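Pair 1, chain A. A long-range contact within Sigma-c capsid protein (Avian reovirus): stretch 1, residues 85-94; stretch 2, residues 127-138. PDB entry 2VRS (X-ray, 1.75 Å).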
# COMPACT_ATOMS: atom_id res chain seq x y z
N PHE A 85 -17.55 10.92 17.47
CA PHE A 85 -19.01 10.85 17.45
C PHE A 85 -19.55 9.89 18.51
O PHE A 85 -18.80 9.18 19.18
CB PHE A 85 -19.49 10.49 16.04
CG PHE A 85 -18.84 9.25 15.46
CD1 PHE A 85 -19.39 7.99 15.72
CD2 PHE A 85 -17.71 9.34 14.65
CE1 PHE A 85 -18.79 6.83 15.17
CE2 PHE A 85 -17.11 8.19 14.08
CZ PHE A 85 -17.65 6.94 14.35
N ARG A 86 -20.87 9.85 18.64
CA ARG A 86 -21.53 8.92 19.54
C ARG A 86 -22.23 7.81 18.75
O ARG A 86 -22.83 8.06 17.69
CB ARG A 86 -22.51 9.68 20.45
CG ARG A 86 -21.80 10.74 21.32
CD ARG A 86 -21.14 10.08 22.51
NE ARG A 86 -21.97 10.14 23.72
CZ ARG A 86 -22.95 9.29 24.03
NH1 ARG A 86 -23.26 8.28 23.22
NH2 ARG A 86 -23.63 9.45 25.16
N TRP A 87 -22.18 6.60 19.28
CA TRP A 87 -22.74 5.45 18.54
C TRP A 87 -23.55 4.61 19.50
O TRP A 87 -23.03 4.18 20.54
CB TRP A 87 -21.59 4.58 17.98
CG TRP A 87 -21.93 3.78 16.79
CD1 TRP A 87 -23.17 3.34 16.41
CD2 TRP A 87 -21.01 3.29 15.81
NE1 TRP A 87 -23.08 2.60 15.24
CE2 TRP A 87 -21.76 2.58 14.84
CE3 TRP A 87 -19.60 3.42 15.63
CZ2 TRP A 87 -21.16 1.99 13.71
CZ3 TRP A 87 -19.00 2.81 14.50
CH2 TRP A 87 -19.78 2.12 13.55
N MET A 88 -24.83 4.41 19.19
CA MET A 88 -25.63 3.54 20.06
C MET A 88 -25.44 2.13 19.55
O MET A 88 -25.82 1.80 18.42
CB MET A 88 -27.12 3.94 20.06
CG MET A 88 -27.90 3.21 21.16
SD MET A 88 -29.68 3.24 20.81
CE MET A 88 -29.79 2.38 19.22
N ALA A 89 -24.80 1.30 20.36
CA ALA A 89 -24.59 -0.06 19.97
C ALA A 89 -25.77 -0.90 20.49
O ALA A 89 -26.25 -0.68 21.61
CB ALA A 89 -23.32 -0.58 20.60
N ARG A 90 -26.14 -1.93 19.75
CA ARG A 90 -27.32 -2.70 20.11
C ARG A 90 -27.01 -4.09 20.55
O ARG A 90 -26.44 -4.87 19.79
CB ARG A 90 -28.28 -2.75 18.91
CG ARG A 90 -28.81 -1.36 18.56
CD ARG A 90 -29.64 -1.56 17.30
NE ARG A 90 -30.21 -0.32 16.83
CZ ARG A 90 -31.40 0.13 17.20
NH1 ARG A 90 -32.15 -0.55 18.07
NH2 ARG A 90 -31.82 1.29 16.70
N GLY A 91 -27.38 -4.41 21.79
CA GLY A 91 -27.23 -5.77 22.29
C GLY A 91 -28.23 -6.68 21.62
O GLY A 91 -29.40 -6.30 21.44
N THR A 92 -27.77 -7.86 21.22
CA THR A 92 -28.65 -8.98 20.89
C THR A 92 -28.02 -10.26 21.47
O THR A 92 -26.92 -10.23 22.04
CB THR A 92 -28.80 -9.18 19.37
OG1 THR A 92 -27.54 -9.51 18.80
CG2 THR A 92 -29.35 -7.91 18.70
N ASN A 93 -28.73 -11.37 21.35
CA ASN A 93 -28.18 -12.67 21.70
C ASN A 93 -27.41 -12.74 23.02
O ASN A 93 -26.20 -13.03 23.04
CB ASN A 93 -27.33 -13.19 20.53
CG ASN A 93 -28.14 -13.35 19.25
OD1 ASN A 93 -28.09 -12.49 18.36
ND2 ASN A 93 -28.89 -14.43 19.16
N GLY A 94 -28.10 -12.47 24.12
CA GLY A 94 -27.47 -12.47 25.44
C GLY A 94 -27.66 -11.11 26.07
O GLY A 94 -27.21 -10.87 27.19
N ASN A 127 -23.52 -15.98 29.06
CA ASN A 127 -22.05 -15.95 29.17
C ASN A 127 -21.36 -15.34 27.94
O ASN A 127 -20.14 -15.16 27.92
CB ASN A 127 -21.50 -17.34 29.49
CG ASN A 127 -21.77 -18.34 28.38
OD1 ASN A 127 -22.69 -18.18 27.60
ND2 ASN A 127 -20.97 -19.40 28.34
N VAL A 128 -22.15 -15.04 26.92
CA VAL A 128 -21.68 -14.43 25.66
C VAL A 128 -22.75 -13.42 25.24
O VAL A 128 -23.94 -13.66 25.45
CB VAL A 128 -21.48 -15.50 24.53
CG1 VAL A 128 -21.15 -14.83 23.21
CG2 VAL A 128 -20.37 -16.47 24.88
N VAL A 129 -22.33 -12.30 24.65
CA VAL A 129 -23.27 -11.31 24.15
C VAL A 129 -22.80 -10.83 22.77
O VAL A 129 -21.59 -10.86 22.48
CB VAL A 129 -23.38 -10.11 25.13
CG1 VAL A 129 -22.03 -9.37 25.27
CG2 VAL A 129 -24.49 -9.14 24.72
N LEU A 130 -23.77 -10.42 21.95
CA LEU A 130 -23.50 -9.81 20.66
C LEU A 130 -23.85 -8.33 20.73
O LEU A 130 -24.85 -7.94 21.35
CB LEU A 130 -24.32 -10.51 19.56
CG LEU A 130 -23.69 -11.75 18.92
CD1 LEU A 130 -23.33 -12.90 19.87
CD2 LEU A 130 -24.60 -12.24 17.77
N LEU A 131 -23.02 -7.51 20.11
CA LEU A 131 -23.21 -6.03 20.13
C LEU A 131 -23.04 -5.53 18.72
O LEU A 131 -22.00 -5.73 18.09
CB LEU A 131 -22.16 -5.39 21.03
CG LEU A 131 -22.47 -3.99 21.55
CD1 LEU A 131 -23.82 -4.01 22.34
CD2 LEU A 131 -21.33 -3.44 22.48
N THR A 132 -24.08 -4.88 18.23
CA THR A 132 -24.18 -4.47 16.84
C THR A 132 -23.89 -2.97 16.66
O THR A 132 -24.37 -2.13 17.44
CB THR A 132 -25.55 -4.95 16.24
OG1 THR A 132 -25.53 -6.38 16.17
CG2 THR A 132 -25.75 -4.35 14.82
N PHE A 133 -23.12 -2.64 15.61
CA PHE A 133 -22.68 -1.27 15.29
C PHE A 133 -23.12 -0.99 13.84
O PHE A 133 -22.43 -1.31 12.90
CB PHE A 133 -21.16 -1.16 15.41
CG PHE A 133 -20.69 -1.21 16.83
CD1 PHE A 133 -20.58 -0.04 17.56
CD2 PHE A 133 -20.43 -2.45 17.43
CE1 PHE A 133 -20.16 -0.07 18.91
CE2 PHE A 133 -20.03 -2.52 18.82
CZ PHE A 133 -19.89 -1.33 19.54
N ASP A 134 -24.28 -0.39 13.72
CA ASP A 134 -24.87 -0.03 12.41
C ASP A 134 -24.66 1.45 12.22
O ASP A 134 -24.94 2.22 13.14
CB ASP A 134 -26.38 -0.31 12.57
CG ASP A 134 -27.20 0.00 11.33
OD1 ASP A 134 -26.78 0.78 10.45
OD2 ASP A 134 -28.33 -0.55 11.29
N LEU A 135 -24.18 1.86 11.04
CA LEU A 135 -23.87 3.31 10.81
C LEU A 135 -25.08 4.21 11.05
O LEU A 135 -24.93 5.38 11.42
CB LEU A 135 -23.32 3.56 9.41
CG LEU A 135 -21.98 2.91 9.01
CD1 LEU A 135 -21.70 3.35 7.54
CD2 LEU A 135 -20.86 3.35 9.99
N SER A 136 -26.29 3.66 10.85
CA SER A 136 -27.54 4.41 11.11
C SER A 136 -27.78 4.82 12.55
O SER A 136 -28.56 5.75 12.79
CB SER A 136 -28.75 3.63 10.60
OG SER A 136 -28.70 3.64 9.19
N ASP A 137 -27.09 4.15 13.49
CA ASP A 137 -27.19 4.44 14.92
C ASP A 137 -26.16 5.46 15.47
O ASP A 137 -26.11 5.72 16.67
CB ASP A 137 -27.15 3.13 15.73
CG ASP A 137 -28.36 2.28 15.49
OD1 ASP A 137 -29.48 2.85 15.42
OD2 ASP A 137 -28.22 1.05 15.37
N ILE A 138 -25.36 6.03 14.58
CA ILE A 138 -24.42 7.07 14.97
C ILE A 138 -25.29 8.32 15.16
O ILE A 138 -26.13 8.60 14.31
CB ILE A 138 -23.34 7.32 13.89
CG1 ILE A 138 -22.31 6.16 13.90
CG2 ILE A 138 -22.58 8.65 14.21
CD1 ILE A 138 -21.37 6.15 12.65
O HOH W 1 -25.91 0.13 16.13
O HOH W 2 -25.99 -7.44 18.56
O HOH W 3 -25.06 -12.33 27.79

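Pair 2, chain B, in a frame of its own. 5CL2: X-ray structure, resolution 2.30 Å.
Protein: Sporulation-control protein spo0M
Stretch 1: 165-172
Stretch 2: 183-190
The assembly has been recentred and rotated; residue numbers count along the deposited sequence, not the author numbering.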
# COMPACT_ATOMS: atom_id res chain seq x y z
N PHE B 165 8.67 -2.65 1.95
CA PHE B 165 9.23 -3.99 2.09
C PHE B 165 8.19 -5.10 2.14
O PHE B 165 7.01 -4.84 2.34
CB PHE B 165 10.08 -4.06 3.36
CG PHE B 165 9.27 -3.88 4.62
CD1 PHE B 165 8.64 -4.96 5.22
CD2 PHE B 165 9.13 -2.61 5.18
CE1 PHE B 165 7.88 -4.78 6.37
CE2 PHE B 165 8.38 -2.43 6.32
CZ PHE B 165 7.75 -3.52 6.91
N VAL B 166 8.61 -6.35 1.96
CA VAL B 166 7.72 -7.46 2.32
C VAL B 166 8.45 -8.42 3.23
O VAL B 166 9.68 -8.46 3.23
CB VAL B 166 7.20 -8.24 1.07
CG1 VAL B 166 6.39 -7.33 0.19
CG2 VAL B 166 8.36 -8.84 0.29
N GLN B 167 7.72 -9.19 4.04
CA GLN B 167 8.41 -10.20 4.82
C GLN B 167 8.55 -11.48 3.97
O GLN B 167 7.57 -12.07 3.55
CB GLN B 167 7.70 -10.50 6.14
CG GLN B 167 8.50 -11.47 7.00
CD GLN B 167 8.05 -11.54 8.46
OE1 GLN B 167 6.87 -11.45 8.79
NE2 GLN B 167 9.02 -11.72 9.35
N GLU B 168 9.79 -11.88 3.71
CA GLU B 168 10.10 -13.05 2.91
C GLU B 168 10.49 -14.21 3.82
O GLU B 168 11.45 -14.11 4.61
CB GLU B 168 11.23 -12.73 1.94
CG GLU B 168 11.59 -13.88 0.98
CD GLU B 168 12.64 -13.48 -0.03
OE1 GLU B 168 12.93 -12.27 -0.13
OE2 GLU B 168 13.17 -14.35 -0.74
N PHE B 169 9.71 -15.29 3.73
CA PHE B 169 9.97 -16.55 4.44
C PHE B 169 10.70 -17.52 3.53
O PHE B 169 10.22 -17.83 2.43
CB PHE B 169 8.67 -17.18 4.95
CG PHE B 169 7.97 -16.35 5.98
CD1 PHE B 169 7.19 -15.28 5.60
CD2 PHE B 169 8.11 -16.61 7.33
CE1 PHE B 169 6.55 -14.49 6.55
CE2 PHE B 169 7.48 -15.83 8.27
CZ PHE B 169 6.71 -14.76 7.88
N GLU B 170 11.86 -18.01 3.97
CA GLU B 170 12.66 -18.96 3.19
C GLU B 170 12.73 -20.31 3.90
O GLU B 170 13.14 -20.40 5.06
CB GLU B 170 14.07 -18.42 2.95
CG GLU B 170 15.00 -19.42 2.32
CD GLU B 170 16.45 -19.04 2.55
OE1 GLU B 170 16.77 -17.85 2.31
OE2 GLU B 170 17.25 -19.91 2.95
N PHE B 171 12.27 -21.33 3.17
CA PHE B 171 12.22 -22.71 3.63
C PHE B 171 13.27 -23.54 2.91
O PHE B 171 13.58 -23.29 1.74
CB PHE B 171 10.86 -23.33 3.36
CG PHE B 171 9.71 -22.60 3.98
CD1 PHE B 171 9.15 -21.50 3.35
CD2 PHE B 171 9.14 -23.06 5.15
CE1 PHE B 171 8.08 -20.85 3.90
CE2 PHE B 171 8.06 -22.41 5.71
CZ PHE B 171 7.53 -21.31 5.07
N VAL B 172 13.74 -24.58 3.59
CA VAL B 172 14.70 -25.51 3.04
C VAL B 172 14.03 -26.89 2.91
O VAL B 172 13.29 -27.31 3.81
CB VAL B 172 15.97 -25.59 3.94
CG1 VAL B 172 16.87 -26.72 3.54
CG2 VAL B 172 16.72 -24.29 3.89
N ASP B 183 16.42 -25.96 -4.27
CA ASP B 183 17.32 -25.71 -3.16
C ASP B 183 16.60 -24.97 -2.02
O ASP B 183 16.81 -25.27 -0.83
CB ASP B 183 18.53 -24.96 -3.67
CG ASP B 183 19.33 -25.80 -4.62
OD1 ASP B 183 19.10 -27.03 -4.64
OD2 ASP B 183 20.17 -25.26 -5.37
N GLU B 184 15.73 -24.03 -2.36
CA GLU B 184 14.84 -23.53 -1.32
C GLU B 184 13.61 -22.87 -1.88
O GLU B 184 13.59 -22.44 -3.03
CB GLU B 184 15.63 -22.57 -0.36
CG GLU B 184 16.04 -21.24 -0.95
CD GLU B 184 17.21 -21.35 -1.91
OE1 GLU B 184 18.16 -22.08 -1.61
OE2 GLU B 184 17.19 -20.71 -2.99
N LEU B 185 12.60 -22.76 -1.01
CA LEU B 185 11.31 -22.16 -1.30
C LEU B 185 11.13 -20.79 -0.58
O LEU B 185 11.54 -20.64 0.56
CB LEU B 185 10.20 -23.11 -0.86
CG LEU B 185 8.78 -22.59 -0.93
CD1 LEU B 185 8.35 -22.42 -2.37
CD2 LEU B 185 7.87 -23.52 -0.16
N GLU B 186 10.53 -19.82 -1.25
CA GLU B 186 10.29 -18.51 -0.66
C GLU B 186 8.82 -18.18 -0.75
O GLU B 186 8.23 -18.28 -1.84
CB GLU B 186 11.09 -17.43 -1.39
CG GLU B 186 12.60 -17.43 -1.09
CD GLU B 186 13.38 -18.39 -1.99
OE1 GLU B 186 12.94 -18.71 -3.13
OE2 GLU B 186 14.46 -18.80 -1.56
N LEU B 187 8.24 -17.76 0.37
CA LEU B 187 6.84 -17.35 0.47
C LEU B 187 6.74 -15.92 0.98
O LEU B 187 7.51 -15.49 1.86
CB LEU B 187 6.04 -18.28 1.38
CG LEU B 187 5.98 -19.79 1.05
CD1 LEU B 187 4.82 -20.49 1.76
CD2 LEU B 187 5.96 -20.05 -0.45
N ILE B 188 5.81 -15.18 0.40
CA ILE B 188 5.42 -13.90 0.94
C ILE B 188 3.94 -13.95 1.28
O ILE B 188 3.11 -14.32 0.45
CB ILE B 188 5.67 -12.75 -0.05
CG1 ILE B 188 7.16 -12.59 -0.31
CG2 ILE B 188 5.08 -11.42 0.48
CD1 ILE B 188 7.42 -11.79 -1.58
N PHE B 189 3.60 -13.58 2.52
CA PHE B 189 2.21 -13.48 2.92
C PHE B 189 1.73 -12.03 2.87
O PHE B 189 2.35 -11.15 3.47
CB PHE B 189 2.02 -14.01 4.33
CG PHE B 189 2.47 -15.40 4.49
CD1 PHE B 189 1.66 -16.44 4.11
CD2 PHE B 189 3.72 -15.67 4.99
CE1 PHE B 189 2.06 -17.73 4.26
CE2 PHE B 189 4.14 -16.97 5.13
CZ PHE B 189 3.30 -18.00 4.76
N LEU B 190 0.64 -11.80 2.16
CA LEU B 190 -0.04 -10.52 2.20
C LEU B 190 -1.39 -10.72 2.87
O LEU B 190 -2.33 -11.25 2.27
CB LEU B 190 -0.21 -9.96 0.79
CG LEU B 190 1.06 -9.99 -0.06
CD1 LEU B 190 0.76 -9.64 -1.51
CD2 LEU B 190 2.08 -9.03 0.52
O HOH W 4 5.27 -12.13 4.40
O HOH W 5 4.70 -8.80 4.14

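Pair 1 and pair 2 are both two antiparallel strands, their N-to-C directions 145° apart in pair 1 and 150° in pair 2, and 14 central residues superpose with an RMSD of 0.7 Å. Two rungs of backbone hydrogen bonds coincide. Arg90(A) and Thr132(A) match Phe169(B) and Leu187(B): Arg90(A) N donates to Thr132(A) O (2.9 Å) and Thr132(A) N to Arg90(A) O (2.8 Å), while Phe169(B) N to Leu187(B) O and Leu187(B) N to Phe169(B) O are both 2.9 Å. Thr92(A) with Leu130(A) likewise matches Phe171(B) with Leu185(B). Because backbone atoms make these bonds, the ladder tolerates very different side chains.

On the face carrying these four pairs, the solutions diverge. The m rotamer of Arg90(A) leads an extended chain to Asp137(A), a salt bridge with NE 2.8 Å from OD2 and NH2 3.1 Å from OD1; a charged, partly solvated surface suits both. Phe169(B), also m, instead presents a ring face to the edge of Phe189(B), with CE1 of Phe169(B) 3.4 Å from CD2 of Phe189(B). Next along, Thr92(A) and Thr132(A) share a water, 2.6 Å from Thr92(A) OG1 and 2.7 Å from Thr132(A) OG1, so two short polar side chains are joined by solvent. Their matches, Phe171(B) and Leu187(B), are buried and meet directly, CE1 of Phe171(B) lying 3.7 Å from CG of Leu187(B).

The other face reverses the chemistry. Gly91(A) is paired with Leu131(A), whose CD1 comes 3.6 Å from Gly91(A) N, so the leucine packs against bare backbone. Glu170(B) and Glu186(B) hold these places; their side chains stand out from the sheet, CG of Glu170(B) 4.0 Å from OE2 of Glu186(B), and carboxylate oxygens of both are hydrogen-bonded elsewhere in the structure. Small Ala89(A) lets its CB sit over the ring of Phe133(A), 3.6 Å from CE1, and equally close to CG of Leu131(A). At the matching place the longer Glu168(B) reaches across, its OE2 3.2 Å from CG of Glu186(B).

Trp87(A) matches Val166(B), and Phe133(A) matches Ile188(B). The broad indole has CB of Phe133(A) over one face and CG1 of Ile138(A) over the opposite one, while the edge of the Phe133(A) ring points toward it. Burying tryptophan leaves a polar NH to satisfy, and NE1 donates to Asp134(A) O at 2.8 Å. Val166(B) meets the same need for apolar packing more simply: its CG2 touches CD1 of Ile188(B) at 3.6 Å, two branched aliphatic side chains with no polar group to satisfy.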